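Local coordinates for glycoside hydrolase family protein (Novosphingobium sp. PP1Y, PDB 6Q2F), which hydrolyses alpha-L-rhamnosides as a glycoside hydrolase, probably releasing terminal rhamnose from its substrates, at residues L126-E138 / G496-G508. Numbering follows the deposited sequence.
Sequences LELAIAASPGWSE and GVRALLTDSIEVG. With NA (sodium ion), chain B.
With chi1 at 175°, Glu-138 points CG away from its own amide nitrogen and against Ile-505 CD1 at 3.7 Å; the bend at chi2 (67°) then turns the carboxylate to Asp-503, where OE2 sits 2.7 Å from Asp-503 O. Asp-503 also has CG opposite its N; its OD2 lies alongside the Trp-136 indole, 3.6 Å from Trp-136 CD1, with carboxylate and ring planes 77° apart, while OD1 meets the sodium ion at 3.0 Å. Ser-504 OG binds the same ion at 2.6 Å, and Glu-583, Glu-586 and Glu-644 complete the site. Upstream, 127-131 and 497-502 run as neighbouring parallel strands of the (beta/alpha)8 barrel. Ile-130 is tied in through both polar atoms, its N bonding to Ala-499 O and its O receiving Leu-501 N at 2.8 Å; its CG1 packs on Leu-500 CD1, towards helix 469-487. Cutting Glu-138 back to alanine is likely to leave Asp-503 O without its close carboxyl neighbour and open a gap beside Ile-505. Where strand 497-502 ends, the chain thus turns from backbone pairing to metal binding, Asp-503 OD1 and Ser-504 OG giving the sodium ion two oxygen ligands from adjacent residues.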
loop_
_atom_site.group_PDB
_atom_site.type_symbol
_atom_site.label_atom_id
_atom_site.label_comp_id
_atom_site.label_asym_id
_atom_site.label_seq_id
_atom_site.Cartn_x
_atom_site.Cartn_y
_atom_site.Cartn_z
ATOM N N LEU A 126 -3.016 5.130 26.262
ATOM C CA LEU A 126 -3.129 5.124 24.807
ATOM C C LEU A 126 -1.729 5.029 24.217
ATOM O O LEU A 126 -0.840 5.786 24.610
ATOM C CB LEU A 126 -3.834 6.395 24.302
ATOM C CG LEU A 126 -5.263 6.543 24.805
ATOM C CD1 LEU A 126 -5.838 7.943 24.565
ATOM C CD2 LEU A 126 -6.123 5.478 24.150
ATOM N N GLU A 127 -1.540 4.108 23.280
ATOM C CA GLU A 127 -0.264 3.990 22.577
ATOM C C GLU A 127 -0.098 5.157 21.612
ATOM O O GLU A 127 -0.858 5.285 20.650
ATOM C CB GLU A 127 -0.197 2.670 21.817
ATOM C CG GLU A 127 0.961 2.599 20.833
ATOM C CD GLU A 127 0.903 1.376 19.936
ATOM O OE1 GLU A 127 1.503 0.347 20.280
ATOM O OE2 GLU A 127 0.240 1.463 18.881
ATOM N N LEU A 128 0.915 5.991 21.835
ATOM C CA LEU A 128 1.141 7.161 20.992
ATOM C C LEU A 128 2.262 6.874 20.003
ATOM O O LEU A 128 3.337 6.410 20.396
ATOM C CB LEU A 128 1.476 8.387 21.842
ATOM C CG LEU A 128 1.930 9.630 21.074
ATOM C CD1 LEU A 128 0.859 10.078 20.081
ATOM C CD2 LEU A 128 2.256 10.769 22.035
ATOM N N ALA A 129 2.007 7.143 18.725
ATOM C CA ALA A 129 3.012 7.033 17.681
ATOM C C ALA A 129 3.227 8.377 16.993
ATOM O O ALA A 129 2.350 9.247 16.977
ATOM C CB ALA A 129 2.604 5.988 16.624
ATOM N N ILE A 130 4.416 8.530 16.417
ATOM C CA ILE A 130 4.743 9.668 15.567
ATOM C C ILE A 130 5.222 9.143 14.229
ATOM O O ILE A 130 5.662 8.002 14.108
ATOM C CB ILE A 130 5.817 10.577 16.195
ATOM C CG1 ILE A 130 7.103 9.762 16.447
ATOM C CG2 ILE A 130 5.283 11.172 17.468
ATOM C CD1 ILE A 130 8.288 10.633 16.918
ATOM N N ALA A 131 5.125 9.995 13.213
ATOM C CA ALA A 131 5.692 9.658 11.920
ATOM C C ALA A 131 7.213 9.798 11.974
ATOM O O ALA A 131 7.772 10.431 12.874
ATOM C CB ALA A 131 5.127 10.566 10.832
ATOM N N ALA A 132 7.881 9.204 10.983
ATOM C CA ALA A 132 9.343 9.180 10.933
ATOM C C ALA A 132 9.943 10.456 10.340
ATOM O O ALA A 132 11.145 10.497 10.084
ATOM C CB ALA A 132 9.820 7.944 10.155
ATOM N N SER A 133 9.145 11.497 10.120
ATOM C CA SER A 133 9.645 12.757 9.585
ATOM C C SER A 133 8.643 13.847 9.935
ATOM O O SER A 133 7.466 13.558 10.164
ATOM C CB SER A 133 9.832 12.688 8.059
ATOM O OG SER A 133 8.558 12.771 7.415
ATOM N N PRO A 134 9.072 15.106 9.993
ATOM C CA PRO A 134 8.091 16.193 10.061
ATOM C C PRO A 134 7.129 16.034 8.895
ATOM O O PRO A 134 7.526 15.635 7.789
ATOM C CB PRO A 134 8.941 17.460 9.936
ATOM C CG PRO A 134 10.328 17.026 10.377
ATOM C CD PRO A 134 10.460 15.599 9.943
ATOM N N GLY A 135 5.858 16.331 9.142
ATOM C CA GLY A 135 4.821 15.992 8.183
ATOM C C GLY A 135 4.403 14.560 8.405
ATOM O O GLY A 135 4.156 14.161 9.542
ATOM N N TRP A 136 4.370 13.791 7.353
ATOM C CA TRP A 136 4.015 12.411 7.509
ATOM C C TRP A 136 4.884 11.437 6.808
ATOM O O TRP A 136 4.905 10.301 7.172
ATOM C CB TRP A 136 2.586 12.126 7.114
ATOM C CG TRP A 136 2.138 12.564 5.788
ATOM C CD1 TRP A 136 2.684 12.283 4.600
ATOM C CD2 TRP A 136 0.991 13.337 5.525
ATOM N NE1 TRP A 136 1.960 12.833 3.611
ATOM C CE2 TRP A 136 0.913 13.504 4.158
ATOM C CE3 TRP A 136 0.033 13.931 6.324
ATOM C CZ2 TRP A 136 -0.105 14.209 3.570
ATOM C CZ3 TRP A 136 -0.942 14.621 5.744
ATOM C CH2 TRP A 136 -1.013 14.764 4.386
ATOM N N SER A 137 5.689 11.859 5.851
ATOM C CA SER A 137 6.609 10.965 5.168
ATOM C C SER A 137 7.769 11.702 4.491
ATOM O O SER A 137 7.634 12.819 4.165
ATOM C CB SER A 137 5.879 10.088 4.173
ATOM O OG SER A 137 5.706 10.721 2.963
ATOM N N GLU A 138 8.914 11.072 4.291
ATOM C CA GLU A 138 9.214 9.720 4.690
ATOM C C GLU A 138 10.231 9.802 5.812
ATOM O O GLU A 138 9.908 9.599 6.936
ATOM C CB GLU A 138 9.791 8.946 3.529
ATOM C CG GLU A 138 10.263 7.547 3.873
ATOM C CD GLU A 138 9.137 6.622 4.253
ATOM O OE1 GLU A 138 9.378 5.651 4.932
ATOM O OE2 GLU A 138 8.009 6.897 3.887
ATOM N N GLY A 496 4.788 7.294 26.995
ATOM C CA GLY A 496 4.512 8.422 26.121
ATOM C C GLY A 496 4.511 8.013 24.661
ATOM O O GLY A 496 3.590 7.325 24.206
ATOM N N VAL A 497 5.516 8.457 23.906
ATOM C CA VAL A 497 5.676 8.027 22.517
ATOM C C VAL A 497 6.203 6.590 22.528
ATOM O O VAL A 497 7.304 6.325 23.015
ATOM C CB VAL A 497 6.614 8.963 21.746
ATOM C CG1 VAL A 497 6.720 8.540 20.284
ATOM C CG2 VAL A 497 6.125 10.402 21.831
ATOM N N ARG A 498 5.391 5.651 22.039
ATOM C CA ARG A 498 5.766 4.245 22.057
ATOM C C ARG A 498 6.230 3.754 20.707
ATOM O O ARG A 498 6.787 2.654 20.625
ATOM C CB ARG A 498 4.584 3.356 22.491
ATOM C CG ARG A 498 3.918 3.801 23.802
ATOM C CD ARG A 498 4.946 3.801 24.931
ATOM N NE ARG A 498 5.683 2.548 24.968
ATOM C CZ ARG A 498 5.218 1.417 25.492
ATOM N NH1 ARG A 498 3.994 1.374 26.016
ATOM N NH2 ARG A 498 5.969 0.319 25.469
ATOM N N ALA A 499 5.974 4.508 19.640
ATOM C CA ALA A 499 6.149 3.903 18.337
ATOM C C ALA A 499 6.459 4.944 17.294
ATOM O O ALA A 499 6.117 6.126 17.430
ATOM C CB ALA A 499 4.883 3.114 17.914
ATOM N N LEU A 500 7.061 4.457 16.222
ATOM C CA LEU A 500 7.429 5.212 15.042
ATOM C C LEU A 500 6.618 4.666 13.882
ATOM O O LEU A 500 6.376 3.461 13.805
ATOM C CB LEU A 500 8.921 5.029 14.757
ATOM C CG LEU A 500 9.890 6.157 14.467
ATOM C CD1 LEU A 500 9.646 7.340 15.391
ATOM C CD2 LEU A 500 11.295 5.568 14.679
ATOM N N LEU A 501 6.195 5.534 12.983
ATOM C CA LEU A 501 5.475 5.103 11.797
ATOM C C LEU A 501 6.283 5.519 10.581
ATOM O O LEU A 501 6.606 6.703 10.435
ATOM C CB LEU A 501 4.074 5.719 11.742
ATOM C CG LEU A 501 3.454 5.713 10.340
ATOM C CD1 LEU A 501 3.158 4.284 9.921
ATOM C CD2 LEU A 501 2.146 6.489 10.350
ATOM N N THR A 502 6.631 4.550 9.722
ATOM C CA THR A 502 7.183 4.865 8.409
ATOM C C THR A 502 6.019 4.767 7.431
ATOM O O THR A 502 5.557 3.668 7.105
ATOM C CB THR A 502 8.353 3.948 8.014
ATOM O OG1 THR A 502 7.935 2.580 7.997
ATOM C CG2 THR A 502 9.524 4.091 8.979
ATOM N N ASP A 503 5.505 5.927 7.033
ATOM C CA ASP A 503 4.416 6.035 6.077
ATOM C C ASP A 503 4.856 5.441 4.738
ATOM O O ASP A 503 6.042 5.179 4.505
ATOM C CB ASP A 503 4.042 7.506 5.917
ATOM C CG ASP A 503 2.603 7.712 5.488
ATOM O OD1 ASP A 503 1.930 6.712 5.131
ATOM O OD2 ASP A 503 2.161 8.876 5.501
ATOM N N SER A 504 3.884 5.222 3.850
ATOM C CA SER A 504 4.203 4.660 2.538
ATOM C C SER A 504 5.131 5.609 1.784
ATOM O O SER A 504 5.036 6.832 1.915
ATOM C CB SER A 504 2.918 4.405 1.747
ATOM O OG SER A 504 2.156 5.586 1.690
ATOM N N ILE A 505 6.061 5.044 1.005
ATOM C CA ILE A 505 7.219 5.805 0.537
ATOM C C ILE A 505 7.023 6.254 -0.902
ATOM O O ILE A 505 6.598 5.478 -1.762
ATOM C CB ILE A 505 8.526 5.007 0.692
ATOM C CG1 ILE A 505 9.709 5.932 0.401
ATOM C CG2 ILE A 505 8.569 3.799 -0.225
ATOM C CD1 ILE A 505 11.059 5.354 0.951
ATOM N N GLU A 506 7.312 7.530 -1.150
ATOM C CA GLU A 506 7.342 8.091 -2.498
ATOM C C GLU A 506 8.320 9.265 -2.454
ATOM O O GLU A 506 7.947 10.368 -2.048
ATOM C CB GLU A 506 5.955 8.526 -2.950
ATOM C CG GLU A 506 5.889 8.942 -4.402
ATOM C CD GLU A 506 4.533 9.526 -4.766
ATOM O OE1 GLU A 506 3.549 9.281 -4.035
ATOM O OE2 GLU A 506 4.459 10.244 -5.788
ATOM N N VAL A 507 9.574 9.008 -2.851
ATOM C CA VAL A 507 10.648 9.990 -2.722
ATOM C C VAL A 507 11.393 10.169 -4.041
ATOM O O VAL A 507 12.494 10.728 -4.066
ATOM C CB VAL A 507 11.618 9.596 -1.595
ATOM C CG1 VAL A 507 10.902 9.627 -0.246
ATOM C CG2 VAL A 507 12.254 8.202 -1.862
ATOM N N GLY A 508 10.803 9.716 -5.143
ATOM C CA GLY A 508 11.469 9.821 -6.434
ATOM C C GLY A 508 12.376 8.635 -6.704
ATOM O O GLY A 508 12.403 7.654 -5.956
HETATM NA NA NA B . 0.038 5.406 3.237
HETATM O O HOH W 1 1.652 5.910 25.488
HETATM O O HOH W 2 7.112 8.303 7.492
HETATM O O HOH W 3 7.334 9.594 0.845
HETATM O O HOH W 4 3.478 9.050 1.965
#